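Local coordinates for epidermin biosynthesis protein EpiD (Staphylococcus aureus, PDB 3QJG) that probably acts as an FMN-dependent flavoprotein that oxidatively decarboxylates the C-terminal cysteine of the epidermin precursor peptide during lantibiotic biosynthesis, at residues Gly5-Ser15 with Lys76-Thr86; Asp33-Arg44 with Leu52-Phe63. One frame throughout, in Å; residues are numbered along the deposited sequence. Where two conformers were deposited one is given.

Contact 1 of 2, residues Gly5-Ser15 with Lys76-Thr86. With FMN (flavin mononucleotide), chain M.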
loop_
_atom_site.group_PDB
_atom_site.type_symbol
_atom_site.label_atom_id
_atom_site.label_comp_id
_atom_site.label_asym_id
_atom_site.label_seq_id
_atom_site.Cartn_x
_atom_site.Cartn_y
_atom_site.Cartn_z
ATOM N N GLY A 5 -7.664 42.764 19.621
ATOM C CA GLY A 5 -7.704 41.322 19.227
ATOM C C GLY A 5 -8.394 40.947 17.915
ATOM O O GLY A 5 -9.235 40.021 17.888
ATOM N N GLU A 6 -8.019 41.607 16.822
ATOM C CA GLU A 6 -8.422 41.152 15.490
ATOM C C GLU A 6 -7.638 39.862 15.055
ATOM O O GLU A 6 -6.487 39.667 15.456
ATOM C CB GLU A 6 -8.157 42.258 14.454
ATOM C CG GLU A 6 -8.984 43.560 14.520
ATOM C CD GLU A 6 -9.200 44.194 13.122
ATOM O OE1 GLU A 6 -8.263 44.205 12.281
ATOM O OE2 GLU A 6 -10.340 44.661 12.851
ATOM N N ASN A 7 -8.246 39.037 14.178
ATOM C CA ASN A 7 -7.580 37.896 13.553
ATOM C C ASN A 7 -7.484 38.058 12.070
ATOM O O ASN A 7 -8.450 38.529 11.412
ATOM C CB ASN A 7 -8.350 36.638 13.805
ATOM C CG ASN A 7 -8.521 36.333 15.275
ATOM O OD1 ASN A 7 -7.639 36.597 16.103
ATOM N ND2 ASN A 7 -9.658 35.759 15.601
ATOM N N VAL A 8 -6.358 37.638 11.500
ATOM C CA VAL A 8 -6.230 37.712 10.028
ATOM C C VAL A 8 -5.994 36.292 9.537
ATOM O O VAL A 8 -5.408 35.491 10.248
ATOM C CB VAL A 8 -5.076 38.603 9.581
ATOM C CG1 VAL A 8 -3.752 38.104 10.215
ATOM C CG2 VAL A 8 -4.999 38.637 8.033
ATOM N N LEU A 9 -6.502 35.977 8.361
ATOM C CA LEU A 9 -6.257 34.702 7.771
ATOM C C LEU A 9 -5.455 34.975 6.524
ATOM O O LEU A 9 -5.857 35.838 5.718
ATOM C CB LEU A 9 -7.571 33.979 7.438
ATOM C CG LEU A 9 -7.518 32.672 6.633
ATOM C CD1 LEU A 9 -6.712 31.551 7.389
ATOM C CD2 LEU A 9 -8.967 32.225 6.296
ATOM N N ILE A 10 -4.332 34.251 6.357
ATOM C CA ILE A 10 -3.572 34.324 5.116
ATOM C C ILE A 10 -3.924 33.148 4.243
ATOM O O ILE A 10 -3.812 32.025 4.661
ATOM C CB ILE A 10 -2.052 34.295 5.349
ATOM C CG1 ILE A 10 -1.616 35.440 6.256
ATOM C CG2 ILE A 10 -1.290 34.352 4.021
ATOM C CD1 ILE A 10 -0.293 35.136 7.017
ATOM N N CYS A 11 -4.337 33.428 3.021
ATOM C CA CYS A 11 -4.609 32.405 2.036
ATOM C C CYS A 11 -3.424 32.293 1.072
ATOM O O CYS A 11 -3.144 33.220 0.380
ATOM C CB CYS A 11 -5.918 32.747 1.314
ATOM S SG CYS A 11 -7.330 32.902 2.488
ATOM N N LEU A 12 -2.732 31.157 1.040
ATOM C CA LEU A 12 -1.553 30.968 0.185
ATOM C C LEU A 12 -1.940 30.263 -1.104
ATOM O O LEU A 12 -2.592 29.270 -1.054
ATOM C CB LEU A 12 -0.570 30.027 0.850
ATOM C CG LEU A 12 0.030 30.436 2.155
ATOM C CD1 LEU A 12 0.882 29.330 2.673
ATOM C CD2 LEU A 12 0.775 31.718 1.865
ATOM N N CYS A 13 -1.444 30.710 -2.227
ATOM C CA CYS A 13 -1.743 30.043 -3.474
ATOM C C CYS A 13 -0.462 29.394 -4.068
ATOM O O CYS A 13 0.641 29.520 -3.506
ATOM C CB CYS A 13 -2.356 31.037 -4.418
ATOM S SG CYS A 13 -3.952 31.747 -3.930
ATOM N N GLY A 14 -0.617 28.749 -5.217
ATOM C CA GLY A 14 0.452 28.020 -5.917
ATOM C C GLY A 14 1.498 28.833 -6.678
ATOM O O GLY A 14 1.491 28.950 -7.935
ATOM N N SER A 15 2.434 29.353 -5.912
ATOM C CA SER A 15 3.483 30.260 -6.408
ATOM C C SER A 15 4.681 30.079 -5.511
ATOM O O SER A 15 4.524 29.777 -4.319
ATOM C CB SER A 15 2.971 31.726 -6.303
ATOM O OG SER A 15 3.938 32.702 -6.638
ATOM N N LYS A 76 -14.529 33.977 12.175
ATOM C CA LYS A 76 -13.451 34.101 13.160
ATOM C C LYS A 76 -12.414 35.187 12.743
ATOM O O LYS A 76 -11.557 35.583 13.530
ATOM C CB LYS A 76 -12.782 32.724 13.245
ATOM C CG LYS A 76 -11.747 32.561 14.309
ATOM C CD LYS A 76 -11.238 31.156 14.291
ATOM C CE LYS A 76 -9.811 31.123 14.764
ATOM N NZ LYS A 76 -9.709 31.006 16.213
ATOM N N HIS A 77 -12.460 35.637 11.484
ATOM C CA HIS A 77 -11.453 36.569 11.014
ATOM C C HIS A 77 -12.002 37.953 10.596
ATOM O O HIS A 77 -13.034 38.098 9.930
ATOM C CB HIS A 77 -10.632 35.950 9.906
ATOM C CG HIS A 77 -9.956 34.668 10.288
ATOM N ND1 HIS A 77 -10.544 33.432 10.113
ATOM C CD2 HIS A 77 -8.727 34.427 10.796
ATOM C CE1 HIS A 77 -9.719 32.495 10.526
ATOM N NE2 HIS A 77 -8.607 33.067 10.935
ATOM N N ASP A 78 -11.287 38.981 11.024
ATOM C CA ASP A 78 -11.628 40.330 10.700
ATOM C C ASP A 78 -11.088 40.641 9.336
ATOM O O ASP A 78 -11.695 41.377 8.596
ATOM C CB ASP A 78 -11.016 41.239 11.724
ATOM C CG ASP A 78 -11.487 40.905 13.108
ATOM O OD1 ASP A 78 -12.619 41.294 13.444
ATOM O OD2 ASP A 78 -10.777 40.182 13.823
ATOM N N LYS A 79 -9.925 40.081 8.996
ATOM C CA LYS A 79 -9.305 40.375 7.695
ATOM C C LYS A 79 -8.935 39.055 7.095
ATOM O O LYS A 79 -8.484 38.175 7.822
ATOM C CB LYS A 79 -8.046 41.266 7.832
ATOM C CG LYS A 79 -8.308 42.610 8.479
ATOM C CD LYS A 79 -9.311 43.447 7.678
ATOM C CE LYS A 79 -9.563 44.845 8.301
ATOM N NZ LYS A 79 -10.404 45.653 7.384
ATOM N N ILE A 80 -9.183 38.926 5.796
ATOM C CA ILE A 80 -8.742 37.811 5.050
ATOM C C ILE A 80 -7.966 38.338 3.884
ATOM O O ILE A 80 -8.466 39.248 3.125
ATOM C CB ILE A 80 -9.939 36.939 4.522
ATOM C CG1 ILE A 80 -10.771 36.509 5.747
ATOM C CG2 ILE A 80 -9.411 35.780 3.687
ATOM C CD1 ILE A 80 -11.999 35.685 5.510
ATOM N N ILE A 81 -6.766 37.778 3.713
ATOM C CA ILE A 81 -5.866 38.182 2.644
ATOM C C ILE A 81 -5.463 37.012 1.749
ATOM O O ILE A 81 -5.195 35.917 2.216
ATOM C CB ILE A 81 -4.621 38.930 3.153
ATOM C CG1 ILE A 81 -3.565 38.045 3.820
ATOM C CG2 ILE A 81 -4.988 40.050 4.214
ATOM C CD1 ILE A 81 -2.324 38.880 4.147
ATOM N N ILE A 82 -5.423 37.236 0.439
ATOM C CA ILE A 82 -4.821 36.240 -0.407
ATOM C C ILE A 82 -3.389 36.689 -0.785
ATOM O O ILE A 82 -3.186 37.686 -1.508
ATOM C CB ILE A 82 -5.684 35.936 -1.632
ATOM C CG1 ILE A 82 -7.154 35.804 -1.239
ATOM C CG2 ILE A 82 -5.191 34.664 -2.284
ATOM C CD1 ILE A 82 -8.060 35.539 -2.371
ATOM N N LEU A 83 -2.390 35.972 -0.275
ATOM C CA LEU A 83 -0.989 36.369 -0.452
ATOM C C LEU A 83 -0.067 35.147 -0.427
ATOM O O LEU A 83 0.006 34.449 0.604
ATOM C CB LEU A 83 -0.564 37.357 0.650
ATOM C CG LEU A 83 0.753 38.069 0.340
ATOM C CD1 LEU A 83 0.930 39.367 1.106
ATOM C CD2 LEU A 83 1.947 37.147 0.539
ATOM N N PRO A 84 0.613 34.860 -1.549
ATOM C CA PRO A 84 0.484 35.425 -2.912
ATOM C C PRO A 84 -0.794 34.934 -3.575
ATOM O O PRO A 84 -1.178 33.786 -3.353
ATOM C CB PRO A 84 1.651 34.819 -3.657
ATOM C CG PRO A 84 1.953 33.516 -2.875
ATOM C CD PRO A 84 1.638 33.805 -1.477
ATOM N N ALA A 85 -1.368 35.753 -4.453
ATOM C CA ALA A 85 -2.585 35.466 -5.112
ATOM C C ALA A 85 -2.228 35.188 -6.536
ATOM O O ALA A 85 -1.713 36.092 -7.194
ATOM C CB ALA A 85 -3.575 36.683 -5.065
ATOM N N THR A 86 -2.518 33.947 -6.970
ATOM C CA THR A 86 -2.399 33.518 -8.329
ATOM C C THR A 86 -3.498 34.058 -9.167
ATOM O O THR A 86 -4.616 34.357 -8.665
ATOM C CB THR A 86 -2.496 31.983 -8.463
ATOM O OG1 THR A 86 -3.696 31.499 -7.833
ATOM C CG2 THR A 86 -1.274 31.312 -7.847
HETATM N N1 FMN M . 0.713 31.036 -10.923
HETATM C C2 FMN M . 0.476 32.342 -10.581
HETATM O O2 FMN M . -0.599 32.856 -10.870
HETATM N N3 FMN M . 1.435 33.080 -9.964
HETATM C C4 FMN M . 2.649 32.542 -9.666
HETATM O O4 FMN M . 3.442 33.280 -9.130
HETATM C C4A FMN M . 2.935 31.222 -10.005
HETATM N N5 FMN M . 4.146 30.628 -9.715
HETATM C C5A FMN M . 4.345 29.317 -10.013
HETATM C C6 FMN M . 5.583 28.739 -9.766
HETATM C C7 FMN M . 5.788 27.408 -10.070
HETATM C C7M FMN M . 7.094 26.723 -9.790
HETATM C C8 FMN M . 4.752 26.668 -10.652
HETATM C C8M FMN M . 4.929 25.225 -11.061
HETATM C C9 FMN M . 3.540 27.256 -10.947
HETATM C C9A FMN M . 3.322 28.588 -10.629
HETATM N N10 FMN M . 2.101 29.180 -10.951
HETATM C C10 FMN M . 1.924 30.481 -10.628
HETATM C "C1'" FMN M . 0.955 28.458 -11.611
HETATM C "C2'" FMN M . -0.120 28.101 -10.587
HETATM O "O2'" FMN M . 0.471 27.420 -9.464
HETATM C "C3'" FMN M . -1.156 27.331 -11.320
HETATM O "O3'" FMN M . -1.817 28.145 -12.317
HETATM C "C4'" FMN M . -2.181 26.732 -10.357
HETATM O "O4'" FMN M . -3.236 26.116 -11.077
HETATM C "C5'" FMN M . -2.852 27.753 -9.501
HETATM O "O5'" FMN M . -3.582 27.025 -8.531
HETATM P P FMN M . -4.145 27.734 -7.202
HETATM O O1P FMN M . -5.276 26.886 -6.711
HETATM O O2P FMN M . -4.600 29.113 -7.554
HETATM O O3P FMN M . -3.257 27.749 -6.029
HETATM O O HOH W 1 -11.348 38.819 16.051
#
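Leu9 sets its CB over the His77 ring, 3.7 Å from the centroid and 13° off the ring normal, a CH-pi contact. Lys76 CG lies over the opposite face, offset toward the rim, and the ring nitrogens bond to Ile73 O and Asn36 ND2, fixing its rotation. The Asn7 amide reaches across to the other segment: ND2 donates to Lys76 O at 2.8 Å, in the amide plane. Asp78 turns its carboxylate inward, its CG anti to the carbonyl carbon (chi1 -58°), and OD2 takes the Asn7 N-H on its anti lone pair at 2.8 Å. The Glu6 carboxylate stacks on that of Asp78, planes 8° apart, a like-charge pairing that may raise either group's proton affinity.

Strands 7-12 and 79-82 run parallel at a closest axis approach of 4.7 Å, laddered by Leu9 N to Lys79 O, Ile81 N to Leu9 O, Cys11 N to Ile81 O and Leu83 N to Cys11 O. Val8, Ile10 and Ile81 line one face; Leu9, Cys11, Ile80 and Ile82 line the other, where Cys11 SG meets Ile80 CG2. Just past the strand, Cys13 SG rests 3.6 Å from Ile82 CG2. Segment 76-86 turns a corner at the cis peptide before Pro84, and both segments then reach the flavin. Gly14 N donates to FMN O3P at 2.9 Å, Thr86 OG1 to O2P and Ser15 OG to O4 at 2.6 Å. Two adjacent parallel strands thus grip phosphate and isoalloxazine together, as in Rossmann-like flavoproteins, and the bond to O4 would probably polarise that carbonyl.

Contact 2 of 2, residues Asp33-Arg44 with Leu52-Phe63. With FMN (flavin mononucleotide), chain M.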
loop_
_atom_site.group_PDB
_atom_site.type_symbol
_atom_site.label_atom_id
_atom_site.label_comp_id
_atom_site.label_asym_id
_atom_site.label_seq_id
_atom_site.Cartn_x
_atom_site.Cartn_y
_atom_site.Cartn_z
ATOM N N ASP A 33 -4.022 39.459 16.715
ATOM C CA ASP A 33 -3.935 38.442 17.765
ATOM C C ASP A 33 -3.542 37.089 17.167
ATOM O O ASP A 33 -2.459 36.607 17.384
ATOM C CB ASP A 33 -5.259 38.310 18.530
ATOM C CG ASP A 33 -5.101 37.527 19.823
ATOM O OD1 ASP A 33 -3.950 37.165 20.161
ATOM O OD2 ASP A 33 -6.118 37.266 20.512
ATOM N N GLU A 34 -4.427 36.483 16.401
ATOM C CA GLU A 34 -4.109 35.224 15.738
ATOM C C GLU A 34 -3.759 35.543 14.311
ATOM O O GLU A 34 -4.418 36.374 13.681
ATOM C CB GLU A 34 -5.281 34.238 15.713
ATOM C CG GLU A 34 -5.548 33.505 17.020
ATOM C CD GLU A 34 -6.729 32.525 16.868
ATOM O OE1 GLU A 34 -7.220 32.275 15.730
ATOM O OE2 GLU A 34 -7.168 31.976 17.880
ATOM N N VAL A 35 -2.733 34.871 13.791
ATOM C CA VAL A 35 -2.486 34.893 12.343
ATOM C C VAL A 35 -2.559 33.429 11.941
ATOM O O VAL A 35 -1.766 32.627 12.418
ATOM C CB VAL A 35 -1.096 35.453 11.978
ATOM C CG1 VAL A 35 -0.855 35.288 10.466
ATOM C CG2 VAL A 35 -0.947 36.935 12.419
ATOM N N ASN A 36 -3.518 33.098 11.082
ATOM C CA ASN A 36 -3.839 31.736 10.671
ATOM C C ASN A 36 -3.624 31.606 9.192
ATOM O O ASN A 36 -3.589 32.612 8.485
ATOM C CB ASN A 36 -5.327 31.435 10.950
ATOM C CG ASN A 36 -5.641 31.522 12.450
ATOM O OD1 ASN A 36 -4.851 31.058 13.223
ATOM N ND2 ASN A 36 -6.777 32.155 12.843
ATOM N N VAL A 37 -3.493 30.366 8.728
ATOM C CA VAL A 37 -3.102 30.131 7.379
ATOM C C VAL A 37 -3.857 28.995 6.802
ATOM O O VAL A 37 -4.117 28.028 7.512
ATOM C CB VAL A 37 -1.597 29.808 7.334
ATOM C CG1 VAL A 37 -1.152 29.597 5.904
ATOM C CG2 VAL A 37 -0.833 30.959 7.943
ATOM N N ILE A 38 -4.182 29.129 5.517
ATOM C CA ILE A 38 -4.718 28.068 4.705
ATOM C C ILE A 38 -4.077 28.124 3.321
ATOM O O ILE A 38 -3.846 29.207 2.829
ATOM C CB ILE A 38 -6.282 28.193 4.519
ATOM C CG1 ILE A 38 -6.866 26.980 3.781
ATOM C CG2 ILE A 38 -6.687 29.526 3.821
ATOM C CD1 ILE A 38 -8.445 26.960 3.733
ATOM N N ALA A 39 -3.822 26.981 2.701
ATOM C CA ALA A 39 -3.327 26.945 1.300
ATOM C C ALA A 39 -4.366 26.451 0.351
ATOM O O ALA A 39 -5.198 25.647 0.749
ATOM C CB ALA A 39 -2.156 26.061 1.189
ATOM N N SER A 40 -4.232 26.823 -0.930
ATOM C CA SER A 40 -5.020 26.268 -1.993
ATOM C C SER A 40 -4.581 24.826 -2.210
ATOM O O SER A 40 -3.594 24.369 -1.598
ATOM C CB SER A 40 -4.773 27.034 -3.318
ATOM O OG SER A 40 -3.412 26.914 -3.757
ATOM N N THR A 41 -5.248 24.116 -3.126
ATOM C CA THR A 41 -4.949 22.691 -3.236
ATOM C C THR A 41 -3.558 22.595 -3.865
ATOM O O THR A 41 -2.647 21.986 -3.296
ATOM C CB THR A 41 -6.083 21.898 -3.943
ATOM O OG1 THR A 41 -7.269 21.965 -3.110
ATOM C CG2 THR A 41 -5.648 20.393 -4.204
ATOM N N ASN A 42 -3.402 23.247 -5.008
ATOM C CA ASN A 42 -2.134 23.338 -5.669
ATOM C C ASN A 42 -1.068 24.049 -4.873
ATOM O O ASN A 42 0.097 23.844 -5.160
ATOM C CB ASN A 42 -2.267 24.048 -7.015
ATOM C CG ASN A 42 -3.256 23.367 -7.917
ATOM O OD1 ASN A 42 -3.343 22.164 -7.913
ATOM N ND2 ASN A 42 -4.005 24.136 -8.713
ATOM N N GLY A 43 -1.474 24.914 -3.939
ATOM C CA GLY A 43 -0.576 25.645 -3.119
ATOM C C GLY A 43 0.156 24.784 -2.124
ATOM O O GLY A 43 1.301 25.113 -1.751
ATOM N N ARG A 44 -0.449 23.661 -1.756
ATOM C CA ARG A 44 0.071 22.783 -0.674
ATOM C C ARG A 44 1.496 22.295 -0.956
ATOM O O ARG A 44 2.286 22.108 -0.045
ATOM C CB ARG A 44 -0.825 21.539 -0.501
ATOM C CG ARG A 44 -2.263 21.807 -0.123
ATOM C CD ARG A 44 -3.132 20.526 -0.131
ATOM N NE ARG A 44 -2.718 19.631 0.934
ATOM C CZ ARG A 44 -3.079 19.737 2.199
ATOM N NH1 ARG A 44 -3.949 20.674 2.589
ATOM N NH2 ARG A 44 -2.604 18.857 3.080
ATOM N N LEU A 52 4.973 26.025 8.886
ATOM C CA LEU A 52 3.997 27.092 9.078
ATOM C C LEU A 52 3.523 27.135 10.529
ATOM O O LEU A 52 3.442 28.215 11.110
ATOM C CB LEU A 52 2.819 26.965 8.127
ATOM C CG LEU A 52 3.077 27.114 6.625
ATOM C CD1 LEU A 52 1.838 26.838 5.787
ATOM C CD2 LEU A 52 3.607 28.479 6.285
ATOM N N LYS A 53 3.288 25.981 11.134
ATOM C CA LYS A 53 2.796 25.958 12.502
ATOM C C LYS A 53 3.788 26.398 13.525
ATOM O O LYS A 53 3.437 26.574 14.648
ATOM C CB LYS A 53 2.286 24.591 12.885
ATOM C CG LYS A 53 0.960 24.260 12.274
ATOM C CD LYS A 53 0.548 22.834 12.673
ATOM C CE LYS A 53 -0.049 22.114 11.526
ATOM N NZ LYS A 53 -0.013 20.654 11.718
ATOM N N GLN A 54 5.042 26.560 13.139
ATOM C CA GLN A 54 6.028 27.138 14.022
ATOM C C GLN A 54 5.735 28.633 14.202
ATOM O O GLN A 54 6.086 29.221 15.231
ATOM C CB GLN A 54 7.424 26.930 13.452
ATOM C CG GLN A 54 7.846 25.485 13.372
ATOM C CD GLN A 54 8.185 24.952 14.760
ATOM O OE1 GLN A 54 7.543 24.045 15.255
ATOM N NE2 GLN A 54 9.149 25.552 15.392
ATOM N N PHE A 55 5.064 29.225 13.219
ATOM C CA PHE A 55 4.816 30.676 13.206
ATOM C C PHE A 55 3.327 31.039 13.317
ATOM O O PHE A 55 2.977 31.940 14.068
ATOM C CB PHE A 55 5.423 31.293 11.940
ATOM C CG PHE A 55 6.878 30.940 11.760
ATOM C CD1 PHE A 55 7.870 31.643 12.447
ATOM C CD2 PHE A 55 7.249 29.843 10.981
ATOM C CE1 PHE A 55 9.213 31.279 12.317
ATOM C CE2 PHE A 55 8.568 29.468 10.851
ATOM C CZ PHE A 55 9.560 30.173 11.527
ATOM N N CYS A 56 2.455 30.363 12.574
ATOM C CA CYS A 56 1.042 30.681 12.628
ATOM C C CYS A 56 0.360 30.060 13.838
ATOM O O CYS A 56 0.958 29.298 14.677
ATOM C CB CYS A 56 0.337 30.347 11.318
ATOM S SG CYS A 56 0.078 28.571 10.953
ATOM N N ASP A 57 -0.883 30.462 14.012
ATOM C CA ASP A 57 -1.635 29.970 15.138
ATOM C C ASP A 57 -2.400 28.748 14.673
ATOM O O ASP A 57 -2.343 27.717 15.328
ATOM C CB ASP A 57 -2.493 31.067 15.747
ATOM C CG ASP A 57 -1.653 32.214 16.308
ATOM O OD1 ASP A 57 -0.952 32.031 17.342
ATOM O OD2 ASP A 57 -1.662 33.305 15.693
ATOM N N ASN A 58 -3.007 28.800 13.479
ATOM C CA ASN A 58 -3.720 27.671 12.999
ATOM C C ASN A 58 -3.417 27.509 11.552
ATOM O O ASN A 58 -3.441 28.506 10.755
ATOM C CB ASN A 58 -5.243 27.852 13.129
ATOM C CG ASN A 58 -5.706 27.869 14.540
ATOM O OD1 ASN A 58 -5.962 26.824 15.119
ATOM N ND2 ASN A 58 -5.901 29.057 15.084
ATOM N N TYR A 59 -3.145 26.262 11.189
ATOM C CA TYR A 59 -2.986 25.944 9.808
ATOM C C TYR A 59 -4.181 25.066 9.464
ATOM O O TYR A 59 -4.350 23.994 10.054
ATOM C CB TYR A 59 -1.650 25.263 9.539
ATOM C CG TYR A 59 -1.537 24.792 8.117
ATOM C CD1 TYR A 59 -1.622 25.676 7.067
ATOM C CD2 TYR A 59 -1.381 23.443 7.826
ATOM C CE1 TYR A 59 -1.540 25.241 5.765
ATOM C CE2 TYR A 59 -1.269 23.012 6.540
ATOM C CZ TYR A 59 -1.382 23.916 5.511
ATOM O OH TYR A 59 -1.302 23.444 4.248
ATOM N N TYR A 60 -5.045 25.574 8.582
ATOM C CA TYR A 60 -6.276 24.879 8.225
ATOM C C TYR A 60 -5.905 24.006 7.088
ATOM O O TYR A 60 -5.418 24.495 6.043
ATOM C CB TYR A 60 -7.423 25.824 7.831
ATOM C CG TYR A 60 -7.894 26.736 8.940
ATOM C CD1 TYR A 60 -8.364 26.206 10.149
ATOM C CD2 TYR A 60 -7.778 28.122 8.834
ATOM C CE1 TYR A 60 -8.731 27.026 11.197
ATOM C CE2 TYR A 60 -8.162 28.967 9.890
ATOM C CZ TYR A 60 -8.635 28.411 11.061
ATOM O OH TYR A 60 -9.036 29.227 12.095
ATOM N N ASP A 61 -6.166 22.723 7.248
ATOM C CA ASP A 61 -5.770 21.736 6.243
ATOM C C ASP A 61 -6.994 20.873 5.824
ATOM O O ASP A 61 -7.373 19.961 6.534
ATOM C CB ASP A 61 -4.688 20.870 6.870
ATOM C CG ASP A 61 -4.062 19.864 5.893
ATOM O OD1 ASP A 61 -4.561 19.697 4.717
ATOM O OD2 ASP A 61 -3.056 19.242 6.353
ATOM N N GLU A 62 -7.566 21.176 4.672
ATOM C CA GLU A 62 -8.741 20.492 4.108
ATOM C C GLU A 62 -8.530 18.973 3.887
ATOM O O GLU A 62 -9.496 18.178 3.939
ATOM C CB GLU A 62 -9.118 21.148 2.747
ATOM C CG GLU A 62 -10.550 20.955 2.385
ATOM C CD GLU A 62 -10.879 21.306 0.954
ATOM O OE1 GLU A 62 -10.111 22.028 0.264
ATOM O OE2 GLU A 62 -11.943 20.832 0.527
ATOM N N PHE A 63 -7.289 18.560 3.624
ATOM C CA PHE A 63 -6.927 17.127 3.420
ATOM C C PHE A 63 -6.984 16.394 4.746
ATOM O O PHE A 63 -7.445 15.282 4.847
ATOM C CB PHE A 63 -5.501 17.001 2.842
ATOM C CG PHE A 63 -5.084 15.579 2.482
ATOM C CD1 PHE A 63 -5.579 14.965 1.333
ATOM C CD2 PHE A 63 -4.186 14.866 3.295
ATOM C CE1 PHE A 63 -5.195 13.671 0.979
ATOM C CE2 PHE A 63 -3.797 13.584 2.948
ATOM C CZ PHE A 63 -4.307 12.983 1.773
HETATM N N1 FMN M . 0.713 31.036 -10.923
HETATM C C2 FMN M . 0.476 32.342 -10.581
HETATM O O2 FMN M . -0.599 32.856 -10.870
HETATM N N3 FMN M . 1.435 33.080 -9.964
HETATM C C4 FMN M . 2.649 32.542 -9.666
HETATM O O4 FMN M . 3.442 33.280 -9.130
HETATM C C4A FMN M . 2.935 31.222 -10.005
HETATM N N5 FMN M . 4.146 30.628 -9.715
HETATM C C5A FMN M . 4.345 29.317 -10.013
HETATM C C6 FMN M . 5.583 28.739 -9.766
HETATM C C7 FMN M . 5.788 27.408 -10.070
HETATM C C7M FMN M . 7.094 26.723 -9.790
HETATM C C8 FMN M . 4.752 26.668 -10.652
HETATM C C8M FMN M . 4.929 25.225 -11.061
HETATM C C9 FMN M . 3.540 27.256 -10.947
HETATM C C9A FMN M . 3.322 28.588 -10.629
HETATM N N10 FMN M . 2.101 29.180 -10.951
HETATM C C10 FMN M . 1.924 30.481 -10.628
HETATM C "C1'" FMN M . 0.955 28.458 -11.611
HETATM C "C2'" FMN M . -0.120 28.101 -10.587
HETATM O "O2'" FMN M . 0.471 27.420 -9.464
HETATM C "C3'" FMN M . -1.156 27.331 -11.320
HETATM O "O3'" FMN M . -1.817 28.145 -12.317
HETATM C "C4'" FMN M . -2.181 26.732 -10.357
HETATM O "O4'" FMN M . -3.236 26.116 -11.077
HETATM C "C5'" FMN M . -2.852 27.753 -9.501
HETATM O "O5'" FMN M . -3.582 27.025 -8.531
HETATM P P FMN M . -4.145 27.734 -7.202
HETATM O O1P FMN M . -5.276 26.886 -6.711
HETATM O O2P FMN M . -4.600 29.113 -7.554
HETATM O O3P FMN M . -3.257 27.749 -6.029
HETATM O O HOH W 2 -6.974 29.261 17.763
HETATM O O HOH W 3 -4.170 24.272 3.596
HETATM O O HOH W 4 -7.521 22.064 -0.366
#
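A beta-alpha-beta unit, strand 34-39, helix 49-55 and the short strand 59-60, closes on itself here at one side of the Rossmann-like sheet. Parallel pairing is established by Val37, whose N donates to Asn58 O and whose O accepts from Tyr60 N, each at 2.8 Å. Val37 also holds the helix end against the strands: CG1, anti to the backbone N (chi1 -178°), meets both Leu52 CD1 and Tyr59 CD1, while CG2 packs on Cys56 CB at 3.6 Å.

Before strand 59-60 begins, side chains take over the pairing. Asn36 and Asn58 lie side by side, pointing the same way, with amide planes 63° apart. Consistent with this twist, Asn58 ND2 comes to Asn36 OD1 from above the carbonyl plane, at 2.9 Å, although the acceptor lies near the plane of the Asn58 amide. Asn36 ND2 makes a nearly straight bond to Glu34 OE1 (173°), which has a salt bridge to Lys76. A water links Glu34 OE2 to Asn58 ND2.

At the other end, the turn after strand 34-39 binds the cofactor, Asn42 ND2 donating to FMN O5' at 2.9 Å. The Asp61 carboxylate meets the edge of the Arg44 guanidinium in a salt bridge whose modelled NH1-OD1 distance is implausibly short, so its exact geometry is doubtful. Asp61 OD1 also appears to accept from Phe63 N, as in an Asx turn. Between the strands, where direct pairing has lapsed, a water accepts from Ala39 N at 2.9 Å and donates to Tyr60 O at 2.8 Å.

How the contacts relate
Contact 2 is nested along the chain inside the loop that contact 1 closes, and their centres lie 9 Å apart. Both belong to one sheet, in which strand 7-12 stands between strands 34-39 and 79-85, giving the spatial order 59-60, 34-39, 7-12, 79-85. Direct joins include Ile10 N to Asn36 O at 2.8 Å, a probable hydrogen bond, and packing of Lys76 CE against Tyr60 OH. Helix 21-28 touches side chains from both contacts. Because three strands of this parallel set lead into FMN-binding turns, residues distant in sequence assemble one cofactor site, completed by Cys98 and Thr104 of the second subunit.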